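Local structure of translation initiation factor eIF2B subunit gamma (Schizosaccharomyces pombe, 5B04) at residues Pro168-Tyr174 with Ile313-Ile319; Gln194-Glu200 with Val231-Leu237; Arg204-Lys209 with Leu266-Val271; Asp239-Phe245 with Ser261-Leu266. The protein forms part of the eIF2B complex, a heterodecamer that catalyses exchange of GDP for GTP on the gamma subunit of translation initiation factor eIF2. The protein carries 3 engineered substitutions. Residue numbers count along the deposited sequence, not the author numbering.

Overall arrangement
All four contacts reach one mixed sheet, consistent with the nucleotidyltransferase-like domain. Contacts 1 and 2 are strand pairings, parallel and antiparallel, carried by backbone hydrogen bonds; contacts 3 and 4 press the irregular segment 261-271 on that sheet through side chains and share L266. Contacts 1, 2 and 4 are mostly buried, contact 3 partly exposed. Contacts 2 and 4 use different parts of strand 230-245, and contact 2 alone meets the epsilon subunit. Contact 1 touches each of the others: Y174 CE2 lies 3.5 Å from I196 CD1, K315 O accepts from L205 N (2.7 Å), K315 NZ is hydrogen-bonded to L266 O (2.7 Å), and L171 N bonds to V244 O (3.0 Å).

Contact 1 of 4, residues Pro168-Tyr174 with Ile313-Ile319; sequences PSALAVY and IAKDGII
Strands 170-174 and 315-319 run parallel, their short axes 4.6 Å apart at closest and inclined by 27°. S169 (phi/psi -69/-30, m rotamer) donates from N to A314 O (2.8 Å), and its OG weakly accepts from A314 N (3.4 Å). From A170 the backbone is extended and the register fixed, A170 opposite K315 through Y174 opposite I319, with CA-CA spacings of 4.8-5.0 Å. The bonds alternate as parallel pairing requires: D316 N to A170 O (3.2 Å), A172 N to D316 O (3.0 Å), I318 N to A172 O (3.1 Å), Y174 N to I318 O (2.7 Å). L171 (t, p) brings CD1 4.0 Å from I318 CG2, and V173 CG2 meets that same methyl at 3.6 Å. On the face bearing A170 and A172, Y174 (m) turns its ring edge to G317, CD1 to CA 4.4 Å. The pair joins segments 139 residues apart in a mixed sheet consistent with the GT-A-like nucleotidyltransferase fold. Helix 156-166 covers the L171 and V173 face, where K162 forms a salt bridge with D316. Strand 230-245 pairs antiparallel with 170-176 along its other edge, while K315 bonds through its backbone to L205 of strand 204-207.

Contact 2 of 4, residues Gln194-Glu200 with Val231-Leu237; sequences QLIGIEE and VTLNTNL
Three backbone hydrogen bonds define this antiparallel pairing: I196 N to N234 O (2.7 Å), I198 N to T232 O (3.0 Å) and T232 N to I198 O (3.0 Å). The last two make I198-T232 a hydrogen-bonded pair, CA-CA 5.4 Å. A fourth bond joins side chains, T232 OG1 donating to E200 OE2 at 3.0 Å; E200 also forms a salt bridge with K181 of the epsilon subunit. Strands 196-199 and 231-234 approach to 4.6 Å between short axes, at 150° between their directions. CA-H...O contacts supplement the pairing: G197 CA lies 3.1 Å from T232 O, and T235 CA lies 3.0 Å from Q194 O. G197 has its CA 3.9 Å from L233 CD2 and its C 4.0 Å from V231 CG1. A CB there would come 3.2 Å from L233 CD2 and 3.3 Å from V231 CG1, consistent with glycine at this position. L195 (t, p) carries CD1 to within 3.9 Å of L233 CB and 3.5 Å of T235 CG2. I196 (m, m) meets L237 more loosely, CB to CD1 4.4 Å. On its other edge strand 196-199 pairs antiparallel with 204-207, G197 bonding to L206 and Y207. V231, L233 and N234 pair antiparallel with a strand of the epsilon subunit, so the sheet continues across the subunit interface.

Contact 3 of 4, residues Arg204-Lys209 with Leu266-Val271; sequences RLLYAK and LIPYLV
A classic beta bulge interrupts strand 204-207, where L206 and Y207 both face G197 of strand 196-199; L206 takes phi/psi -123/-46. The CA-to-CB bonds of L206 and Y207 point away from 266-271 and those of L205 and A208 toward it, so the residues flanking the bulge make the apolar contacts. Segment 266-271 is irregular, folding through an inverse gamma turn centred on P268 (-83/70) with a weak Y269 N to I267 O bond (2.7 Å). The nearest CA pairs are A208-I267 at 6.3 Å and L206-V271 at 8.9 Å, so side chains fill the gap. L205 (chi1 t) sets CD2 3.5 Å from L266 CD2 and 4.0 Å from Y269 CE2. A208 brings CB to 3.9 Å from L266 CD2 and 4.0 Å from I267 CD1. K209 CG packs on I267 CG2 (3.6 Å), and R204 NH2 lies 3.8 Å from V271 CG1. Y269 (chi1 p) places OH 3.0 Å from L206 O, at its ring edge. L266 O is hydrogen-bonded to K315 NZ, a polar tie from the loop to strand 315-319. With 341 Å² buried, the chemistry implies that mainly apolar packing, together with this polar tie, holds the irregular loop on the sheet.

Contact 4 of 4, residues Asp239-Phe245 with Ser261-Leu266; sequences DAHIFVF and SIRGDL
Segment 239-245 is the latter part of the long strand 230-245, irregular at A240 (phi/psi -87/7) and H241 (48/33) and extended from I242 to F245. Segment 261-266 is a loop: S261 and I262 have positive phi (79° each), and 264-266 adopt helical angles without regular bonds. The closest CA atoms across the segments, H241 and R263, are 8.4 Å apart. Within the loop, S261 OG accepts from G264 N at 2.5 Å, an ST motif. The CA-to-CB bonds of F243 and F245 (both m, chi2 -89°) point toward 261-266. I262 (m, t) places CG2 over one face of F243, 3.7 Å from the ring centroid and 17° off its normal, a CH-pi contact. That methyl also lies 4.4 Å from F245 CZ, at the ring edge. L266 meets the F243 edge instead, CD1 to CE1 3.4 Å. At the D239 end, H241 (t) has S261 O (4.2 Å from NE2) and R263 NE (4.3 Å from CD2) near its ring plane; R263 NE makes a weak hydrogen bond to S261 O (3.5 Å), and D239 OD2 is 4.0 Å from R263 CG. This end is polar, whereas F243, F245, I262 and L266 form hydrophobic core packing of the loop over the central sheet. Strand 230-245 lies between strands 142-147 and 170-176 here, in a domain consistent with the GT-A nucleotidyltransferase fold.

Contact 1 of 4, residues Pro168-Tyr174 with Ile313-Ile319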
# COMPACT_ATOMS: atom_id res chain seq x y z
N PRO E 168 -36.28 29.44 -22.32
CA PRO E 168 -36.66 29.84 -23.68
C PRO E 168 -37.56 31.06 -23.68
O PRO E 168 -38.07 31.45 -22.63
CB PRO E 168 -37.41 28.61 -24.19
CG PRO E 168 -38.10 28.10 -22.97
CD PRO E 168 -37.21 28.43 -21.78
N SER E 169 -37.75 31.66 -24.85
CA SER E 169 -38.68 32.77 -24.99
C SER E 169 -40.10 32.27 -24.80
O SER E 169 -40.97 33.00 -24.32
CB SER E 169 -38.52 33.45 -26.35
OG SER E 169 -37.18 33.88 -26.54
N ALA E 170 -40.33 31.02 -25.17
CA ALA E 170 -41.64 30.39 -25.03
C ALA E 170 -41.54 28.87 -25.04
O ALA E 170 -40.70 28.30 -25.73
CB ALA E 170 -42.57 30.86 -26.14
N LEU E 171 -42.40 28.23 -24.27
CA LEU E 171 -42.49 26.77 -24.25
C LEU E 171 -43.92 26.32 -24.51
O LEU E 171 -44.84 26.70 -23.78
CB LEU E 171 -41.99 26.21 -22.92
CG LEU E 171 -42.20 24.71 -22.71
CD1 LEU E 171 -41.27 23.89 -23.59
CD2 LEU E 171 -42.01 24.35 -21.25
N ALA E 172 -44.11 25.52 -25.55
CA ALA E 172 -45.44 25.04 -25.91
C ALA E 172 -45.54 23.53 -25.75
O ALA E 172 -44.65 22.79 -26.17
CB ALA E 172 -45.78 25.45 -27.33
N VAL E 173 -46.63 23.08 -25.15
CA VAL E 173 -46.85 21.66 -24.94
C VAL E 173 -47.64 21.05 -26.09
O VAL E 173 -48.65 21.60 -26.53
CB VAL E 173 -47.60 21.40 -23.61
CG1 VAL E 173 -47.79 19.91 -23.39
CG2 VAL E 173 -46.85 22.03 -22.45
N TYR E 174 -47.16 19.90 -26.57
CA TYR E 174 -47.87 19.15 -27.60
C TYR E 174 -48.15 17.74 -27.09
O TYR E 174 -47.64 17.34 -26.05
CB TYR E 174 -47.07 19.12 -28.90
CG TYR E 174 -46.95 20.47 -29.56
CD1 TYR E 174 -45.92 21.34 -29.23
CD2 TYR E 174 -47.88 20.88 -30.51
CE1 TYR E 174 -45.81 22.58 -29.83
CE2 TYR E 174 -47.77 22.12 -31.12
CZ TYR E 174 -46.74 22.97 -30.77
OH TYR E 174 -46.64 24.20 -31.38
N ILE E 313 -33.26 34.47 -29.49
CA ILE E 313 -34.60 33.97 -29.20
C ILE E 313 -34.66 32.45 -29.39
O ILE E 313 -33.88 31.88 -30.14
CB ILE E 313 -35.65 34.67 -30.09
CG1 ILE E 313 -37.08 34.38 -29.62
CG2 ILE E 313 -35.47 34.28 -31.55
CD1 ILE E 313 -38.12 35.29 -30.23
N ALA E 314 -35.58 31.79 -28.68
CA ALA E 314 -35.70 30.33 -28.76
C ALA E 314 -37.05 29.84 -28.25
O ALA E 314 -37.62 30.40 -27.31
CB ALA E 314 -34.58 29.67 -27.97
N LYS E 315 -37.55 28.78 -28.88
CA LYS E 315 -38.81 28.18 -28.45
C LYS E 315 -38.76 26.66 -28.48
O LYS E 315 -38.30 26.06 -29.45
CB LYS E 315 -39.96 28.67 -29.31
CG LYS E 315 -40.47 30.00 -28.85
CD LYS E 315 -41.17 30.68 -29.95
CE LYS E 315 -42.36 29.88 -30.40
NZ LYS E 315 -43.49 30.81 -30.49
N ASP E 316 -39.25 26.06 -27.41
CA ASP E 316 -39.18 24.62 -27.25
C ASP E 316 -40.56 23.99 -27.19
O ASP E 316 -41.51 24.59 -26.70
CB ASP E 316 -38.40 24.26 -25.98
CG ASP E 316 -36.92 24.60 -26.09
OD1 ASP E 316 -36.57 25.54 -26.83
OD2 ASP E 316 -36.11 23.92 -25.43
N GLY E 317 -40.65 22.77 -27.71
CA GLY E 317 -41.87 21.99 -27.61
C GLY E 317 -41.65 20.85 -26.64
O GLY E 317 -40.52 20.37 -26.47
N ILE E 318 -42.71 20.42 -25.98
CA ILE E 318 -42.64 19.26 -25.10
C ILE E 318 -43.84 18.35 -25.36
O ILE E 318 -44.99 18.80 -25.39
CB ILE E 318 -42.59 19.68 -23.61
CG1 ILE E 318 -42.72 18.45 -22.71
CG2 ILE E 318 -43.66 20.70 -23.29
CD1 ILE E 318 -42.70 18.78 -21.23
N ILE E 319 -43.58 17.07 -25.51
CA ILE E 319 -44.61 16.13 -25.85
C ILE E 319 -44.79 15.14 -24.74
O ILE E 319 -43.85 14.58 -24.26
CB ILE E 319 -44.21 15.37 -27.11
CG1 ILE E 319 -44.15 16.33 -28.27
CG2 ILE E 319 -45.21 14.29 -27.43
CD1 ILE E 319 -42.77 16.58 -28.79

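Contact 2 of 4, residues Gln194-Glu200 with Val231-Leu237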
# COMPACT_ATOMS: atom_id res chain seq x y z
N GLN E 194 -52.40 19.15 -37.86
CA GLN E 194 -51.30 20.10 -37.73
C GLN E 194 -49.97 19.38 -37.75
O GLN E 194 -49.86 18.28 -37.22
CB GLN E 194 -51.45 20.90 -36.44
CG GLN E 194 -51.98 20.06 -35.28
CD GLN E 194 -52.19 20.86 -34.02
OE1 GLN E 194 -53.27 20.81 -33.41
NE2 GLN E 194 -51.17 21.59 -33.60
N LEU E 195 -48.96 19.99 -38.36
CA LEU E 195 -47.64 19.38 -38.45
C LEU E 195 -46.61 20.14 -37.62
O LEU E 195 -46.45 21.35 -37.77
CB LEU E 195 -47.20 19.30 -39.91
CG LEU E 195 -45.78 18.82 -40.20
CD1 LEU E 195 -45.43 17.56 -39.45
CD2 LEU E 195 -45.66 18.57 -41.68
N ILE E 196 -45.92 19.41 -36.75
CA ILE E 196 -44.94 20.01 -35.85
C ILE E 196 -43.54 19.44 -36.05
O ILE E 196 -43.32 18.24 -35.86
CB ILE E 196 -45.36 19.82 -34.38
CG1 ILE E 196 -46.72 20.47 -34.12
CG2 ILE E 196 -44.30 20.39 -33.44
CD1 ILE E 196 -46.77 21.93 -34.49
N GLY E 197 -42.61 20.30 -36.43
CA GLY E 197 -41.22 19.90 -36.60
C GLY E 197 -40.35 20.37 -35.46
O GLY E 197 -40.08 21.57 -35.33
N ILE E 198 -39.90 19.44 -34.63
CA ILE E 198 -39.07 19.78 -33.47
C ILE E 198 -37.69 19.14 -33.56
O ILE E 198 -37.50 18.14 -34.25
CB ILE E 198 -39.74 19.34 -32.15
CG1 ILE E 198 -40.09 17.85 -32.19
CG2 ILE E 198 -40.99 20.17 -31.89
CD1 ILE E 198 -39.15 16.97 -31.40
N GLU E 199 -36.72 19.73 -32.86
CA GLU E 199 -35.36 19.23 -32.93
C GLU E 199 -34.81 18.70 -31.60
O GLU E 199 -34.27 19.44 -30.79
CB GLU E 199 -34.41 20.31 -33.44
CG GLU E 199 -32.97 19.81 -33.58
CD GLU E 199 -31.95 20.92 -33.58
OE1 GLU E 199 -31.14 20.97 -34.52
OE2 GLU E 199 -31.96 21.74 -32.64
N GLU E 200 -34.99 17.40 -31.40
CA GLU E 200 -34.09 16.62 -30.56
C GLU E 200 -32.79 16.60 -31.36
O GLU E 200 -32.84 16.25 -32.54
CB GLU E 200 -34.65 15.22 -30.35
CG GLU E 200 -35.32 14.68 -31.62
CD GLU E 200 -36.07 13.38 -31.42
OE1 GLU E 200 -36.00 12.81 -30.31
OE2 GLU E 200 -36.74 12.94 -32.38
N VAL E 231 -34.38 17.43 -38.34
CA VAL E 231 -35.69 17.86 -37.87
C VAL E 231 -36.68 16.70 -37.89
O VAL E 231 -36.80 15.99 -38.88
CB VAL E 231 -36.26 19.01 -38.74
CG1 VAL E 231 -37.51 19.58 -38.10
CG2 VAL E 231 -35.21 20.09 -38.95
N THR E 232 -37.39 16.51 -36.78
CA THR E 232 -38.39 15.45 -36.67
C THR E 232 -39.79 15.99 -36.94
O THR E 232 -40.24 16.93 -36.28
CB THR E 232 -38.36 14.79 -35.27
OG1 THR E 232 -37.17 14.00 -35.14
CG2 THR E 232 -39.58 13.90 -35.08
N LEU E 233 -40.48 15.39 -37.91
CA LEU E 233 -41.82 15.84 -38.28
C LEU E 233 -42.93 15.00 -37.63
O LEU E 233 -42.78 13.79 -37.45
CB LEU E 233 -41.97 15.82 -39.81
CG LEU E 233 -41.17 16.89 -40.54
CD1 LEU E 233 -41.33 16.75 -42.05
CD2 LEU E 233 -41.60 18.27 -40.08
N ASN E 234 -44.03 15.66 -37.30
CA ASN E 234 -45.14 15.05 -36.55
C ASN E 234 -46.49 15.73 -36.82
O ASN E 234 -46.73 16.83 -36.32
CB ASN E 234 -44.85 15.12 -35.04
CG ASN E 234 -44.17 13.87 -34.51
OD1 ASN E 234 -44.81 12.84 -34.32
ND2 ASN E 234 -42.88 13.97 -34.23
N THR E 235 -47.38 15.09 -37.58
CA THR E 235 -48.77 15.54 -37.61
C THR E 235 -49.58 14.68 -36.64
O THR E 235 -50.81 14.68 -36.66
CB THR E 235 -49.43 15.48 -39.03
OG1 THR E 235 -50.01 14.19 -39.26
CG2 THR E 235 -48.43 15.82 -40.13
N ASN E 236 -48.86 13.92 -35.83
CA ASN E 236 -49.45 13.09 -34.79
C ASN E 236 -49.71 13.91 -33.54
O ASN E 236 -50.30 13.43 -32.57
CB ASN E 236 -48.53 11.91 -34.46
CG ASN E 236 -49.22 10.85 -33.63
OD1 ASN E 236 -50.44 10.74 -33.63
ND2 ASN E 236 -48.43 10.07 -32.89
N LEU E 237 -49.25 15.16 -33.57
CA LEU E 237 -49.32 16.02 -32.41
C LEU E 237 -50.37 17.12 -32.57
O LEU E 237 -50.56 17.65 -33.66
CB LEU E 237 -47.96 16.65 -32.14
CG LEU E 237 -46.85 15.62 -31.91
CD1 LEU E 237 -45.52 16.31 -31.68
CD2 LEU E 237 -47.20 14.71 -30.74

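Contact 3 of 4, residues Arg204-Lys209 with Leu266-Val271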
# COMPACT_ATOMS: atom_id res chain seq x y z
N ARG E 204 -36.05 22.08 -29.51
CA ARG E 204 -36.48 23.39 -29.98
C ARG E 204 -37.41 23.28 -31.17
O ARG E 204 -37.12 22.57 -32.14
CB ARG E 204 -35.28 24.26 -30.34
CG ARG E 204 -34.42 24.68 -29.15
CD ARG E 204 -33.53 25.85 -29.54
NE ARG E 204 -34.05 26.54 -30.72
CZ ARG E 204 -33.33 27.32 -31.51
NH1 ARG E 204 -32.05 27.52 -31.26
NH2 ARG E 204 -33.90 27.90 -32.56
N LEU E 205 -38.53 23.98 -31.10
CA LEU E 205 -39.52 23.98 -32.17
C LEU E 205 -38.95 24.63 -33.43
O LEU E 205 -38.29 25.67 -33.36
CB LEU E 205 -40.77 24.72 -31.72
CG LEU E 205 -41.95 24.68 -32.69
CD1 LEU E 205 -42.94 23.60 -32.29
CD2 LEU E 205 -42.59 26.03 -32.71
N LEU E 206 -39.20 24.01 -34.58
CA LEU E 206 -38.66 24.50 -35.84
C LEU E 206 -39.75 24.80 -36.87
O LEU E 206 -39.72 25.84 -37.52
CB LEU E 206 -37.65 23.51 -36.41
CG LEU E 206 -36.29 23.55 -35.72
CD1 LEU E 206 -35.37 22.45 -36.23
CD2 LEU E 206 -35.64 24.91 -35.91
N TYR E 207 -40.69 23.88 -37.02
CA TYR E 207 -41.85 24.13 -37.88
C TYR E 207 -43.13 23.87 -37.11
O TYR E 207 -43.21 22.91 -36.34
CB TYR E 207 -41.80 23.26 -39.14
CG TYR E 207 -42.65 23.79 -40.27
CD1 TYR E 207 -44.03 23.59 -40.28
CD2 TYR E 207 -42.09 24.52 -41.30
CE1 TYR E 207 -44.81 24.08 -41.30
CE2 TYR E 207 -42.87 25.02 -42.33
CZ TYR E 207 -44.23 24.80 -42.33
OH TYR E 207 -45.01 25.29 -43.35
N ALA E 208 -44.14 24.71 -37.31
CA ALA E 208 -45.35 24.61 -36.51
C ALA E 208 -46.63 25.03 -37.24
O ALA E 208 -47.71 25.03 -36.65
CB ALA E 208 -45.20 25.42 -35.25
N LYS E 209 -46.51 25.38 -38.52
CA LYS E 209 -47.68 25.74 -39.31
C LYS E 209 -48.54 24.50 -39.56
O LYS E 209 -48.02 23.42 -39.84
CB LYS E 209 -47.27 26.40 -40.62
CG LYS E 209 -46.60 27.74 -40.43
CD LYS E 209 -46.06 28.33 -41.72
CE LYS E 209 -44.54 28.46 -41.66
NZ LYS E 209 -44.07 29.77 -42.19
N LEU E 266 -47.70 31.99 -32.22
CA LEU E 266 -46.59 31.08 -32.08
C LEU E 266 -45.59 31.04 -33.18
O LEU E 266 -44.40 31.13 -32.96
CB LEU E 266 -47.19 29.72 -31.87
CG LEU E 266 -46.16 28.79 -31.26
CD1 LEU E 266 -46.86 27.81 -30.35
CD2 LEU E 266 -45.40 28.08 -32.35
N ILE E 267 -46.09 30.95 -34.39
CA ILE E 267 -45.21 30.80 -35.52
C ILE E 267 -44.26 31.95 -35.78
O ILE E 267 -43.07 31.75 -36.00
CB ILE E 267 -46.03 30.65 -36.79
CG1 ILE E 267 -47.36 29.94 -36.52
CG2 ILE E 267 -45.23 29.87 -37.81
CD1 ILE E 267 -47.27 28.83 -35.51
N PRO E 268 -44.85 33.22 -35.71
CA PRO E 268 -43.92 34.30 -36.04
C PRO E 268 -43.10 34.69 -34.83
O PRO E 268 -43.23 35.75 -34.24
CB PRO E 268 -44.84 35.46 -36.40
CG PRO E 268 -46.03 35.17 -35.58
CD PRO E 268 -46.04 33.69 -35.69
N TYR E 269 -42.22 33.78 -34.47
CA TYR E 269 -41.21 34.03 -33.46
C TYR E 269 -39.96 34.38 -34.25
O TYR E 269 -39.01 34.99 -33.79
CB TYR E 269 -40.95 32.73 -32.73
CG TYR E 269 -40.86 31.58 -33.69
CD1 TYR E 269 -39.92 31.56 -34.68
CD2 TYR E 269 -41.76 30.56 -33.63
CE1 TYR E 269 -39.85 30.53 -35.57
CE2 TYR E 269 -41.70 29.52 -34.51
CZ TYR E 269 -40.74 29.52 -35.48
OH TYR E 269 -40.69 28.48 -36.35
N LEU E 270 -40.03 34.01 -35.51
CA LEU E 270 -38.97 33.48 -36.32
C LEU E 270 -37.58 33.82 -35.84
O LEU E 270 -37.27 34.94 -35.48
CB LEU E 270 -39.15 33.87 -37.78
CG LEU E 270 -40.27 33.08 -38.43
CD1 LEU E 270 -40.31 33.36 -39.92
CD2 LEU E 270 -40.09 31.60 -38.15
N VAL E 271 -36.77 32.77 -35.83
CA VAL E 271 -35.45 32.77 -35.26
C VAL E 271 -34.43 32.86 -36.36
O VAL E 271 -33.24 32.84 -36.10
CB VAL E 271 -35.20 31.45 -34.53
CG1 VAL E 271 -34.03 31.58 -33.58
CG2 VAL E 271 -36.45 30.96 -33.82

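Contact 4 of 4, residues Asp239-Phe245 with Ser261-Leu266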
# COMPACT_ATOMS: atom_id res chain seq x y z
N ASP E 239 -51.93 20.73 -30.39
CA ASP E 239 -51.59 21.69 -29.35
C ASP E 239 -52.48 21.51 -28.13
O ASP E 239 -53.71 21.50 -28.24
CB ASP E 239 -51.69 23.12 -29.88
CG ASP E 239 -51.37 24.15 -28.81
OD1 ASP E 239 -50.45 23.91 -28.00
OD2 ASP E 239 -52.04 25.20 -28.79
N ALA E 240 -51.86 21.39 -26.96
CA ALA E 240 -52.60 21.26 -25.71
C ALA E 240 -52.93 22.64 -25.14
O ALA E 240 -53.45 22.76 -24.03
CB ALA E 240 -51.80 20.45 -24.70
N HIS E 241 -52.63 23.66 -25.93
CA HIS E 241 -52.79 25.07 -25.55
C HIS E 241 -52.20 25.37 -24.17
O HIS E 241 -52.72 26.21 -23.44
CB HIS E 241 -54.26 25.48 -25.59
CG HIS E 241 -54.47 26.94 -25.82
ND1 HIS E 241 -54.54 27.86 -24.80
CD2 HIS E 241 -54.63 27.65 -26.97
CE1 HIS E 241 -54.74 29.07 -25.30
NE2 HIS E 241 -54.80 28.96 -26.61
N ILE E 242 -51.13 24.67 -23.83
CA ILE E 242 -50.35 25.02 -22.65
C ILE E 242 -49.15 25.83 -23.10
O ILE E 242 -48.31 25.34 -23.86
CB ILE E 242 -49.86 23.79 -21.88
CG1 ILE E 242 -50.98 22.77 -21.70
CG2 ILE E 242 -49.28 24.21 -20.53
CD1 ILE E 242 -50.46 21.45 -21.18
N PHE E 243 -49.06 27.06 -22.63
CA PHE E 243 -47.96 27.93 -23.00
C PHE E 243 -47.37 28.61 -21.78
O PHE E 243 -48.07 28.86 -20.79
CB PHE E 243 -48.41 28.97 -24.02
CG PHE E 243 -48.96 28.38 -25.28
CD1 PHE E 243 -48.13 28.09 -26.35
CD2 PHE E 243 -50.31 28.11 -25.40
CE1 PHE E 243 -48.63 27.55 -27.50
CE2 PHE E 243 -50.82 27.57 -26.55
CZ PHE E 243 -49.97 27.28 -27.60
N VAL E 244 -46.08 28.91 -21.85
CA VAL E 244 -45.43 29.72 -20.84
C VAL E 244 -44.38 30.59 -21.52
O VAL E 244 -43.52 30.10 -22.25
CB VAL E 244 -44.78 28.86 -19.73
CG1 VAL E 244 -44.01 27.70 -20.32
CG2 VAL E 244 -43.90 29.72 -18.83
N PHE E 245 -44.49 31.90 -21.31
CA PHE E 245 -43.66 32.85 -22.04
C PHE E 245 -42.74 33.65 -21.13
O PHE E 245 -43.01 33.80 -19.93
CB PHE E 245 -44.54 33.83 -22.82
CG PHE E 245 -45.46 33.17 -23.81
CD1 PHE E 245 -45.04 32.93 -25.11
CD2 PHE E 245 -46.75 32.81 -23.45
CE1 PHE E 245 -45.88 32.33 -26.02
CE2 PHE E 245 -47.59 32.22 -24.36
CZ PHE E 245 -47.16 31.97 -25.65
N SER E 261 -54.31 34.60 -31.83
CA SER E 261 -54.79 33.36 -31.25
C SER E 261 -53.80 32.58 -30.42
O SER E 261 -54.16 31.58 -29.82
CB SER E 261 -55.20 32.41 -32.36
OG SER E 261 -54.04 31.99 -33.04
N ILE E 262 -52.55 33.01 -30.41
CA ILE E 262 -51.53 32.33 -29.64
C ILE E 262 -51.09 31.10 -30.40
O ILE E 262 -50.11 30.49 -30.05
CB ILE E 262 -52.01 31.94 -28.23
CG1 ILE E 262 -52.20 33.20 -27.38
CG2 ILE E 262 -51.04 30.97 -27.56
CD1 ILE E 262 -52.17 32.98 -25.88
N ARG E 263 -51.86 30.72 -31.40
CA ARG E 263 -51.35 29.76 -32.34
C ARG E 263 -51.06 30.48 -33.63
O ARG E 263 -50.32 29.99 -34.45
CB ARG E 263 -52.33 28.62 -32.56
CG ARG E 263 -53.00 28.12 -31.30
CD ARG E 263 -54.42 27.66 -31.60
NE ARG E 263 -55.42 28.61 -31.12
CZ ARG E 263 -56.73 28.45 -31.25
NH1 ARG E 263 -57.21 27.37 -31.86
NH2 ARG E 263 -57.56 29.37 -30.77
N GLY E 264 -51.66 31.65 -33.83
CA GLY E 264 -51.20 32.55 -34.86
C GLY E 264 -49.92 33.16 -34.33
O GLY E 264 -48.94 33.29 -35.03
N ASP E 265 -49.93 33.52 -33.06
CA ASP E 265 -48.75 34.09 -32.41
C ASP E 265 -47.47 33.25 -32.52
O ASP E 265 -46.35 33.68 -32.76
CB ASP E 265 -49.12 34.70 -31.02
CG ASP E 265 -47.96 35.42 -30.34
OD1 ASP E 265 -47.54 36.44 -30.90
OD2 ASP E 265 -47.51 35.01 -29.25
N LEU E 266 -47.70 31.99 -32.22
CA LEU E 266 -46.59 31.08 -32.08
C LEU E 266 -45.59 31.04 -33.18
O LEU E 266 -44.40 31.13 -32.96
CB LEU E 266 -47.19 29.72 -31.87
CG LEU E 266 -46.16 28.79 -31.26
CD1 LEU E 266 -46.86 27.81 -30.35
CD2 LEU E 266 -45.40 28.08 -32.35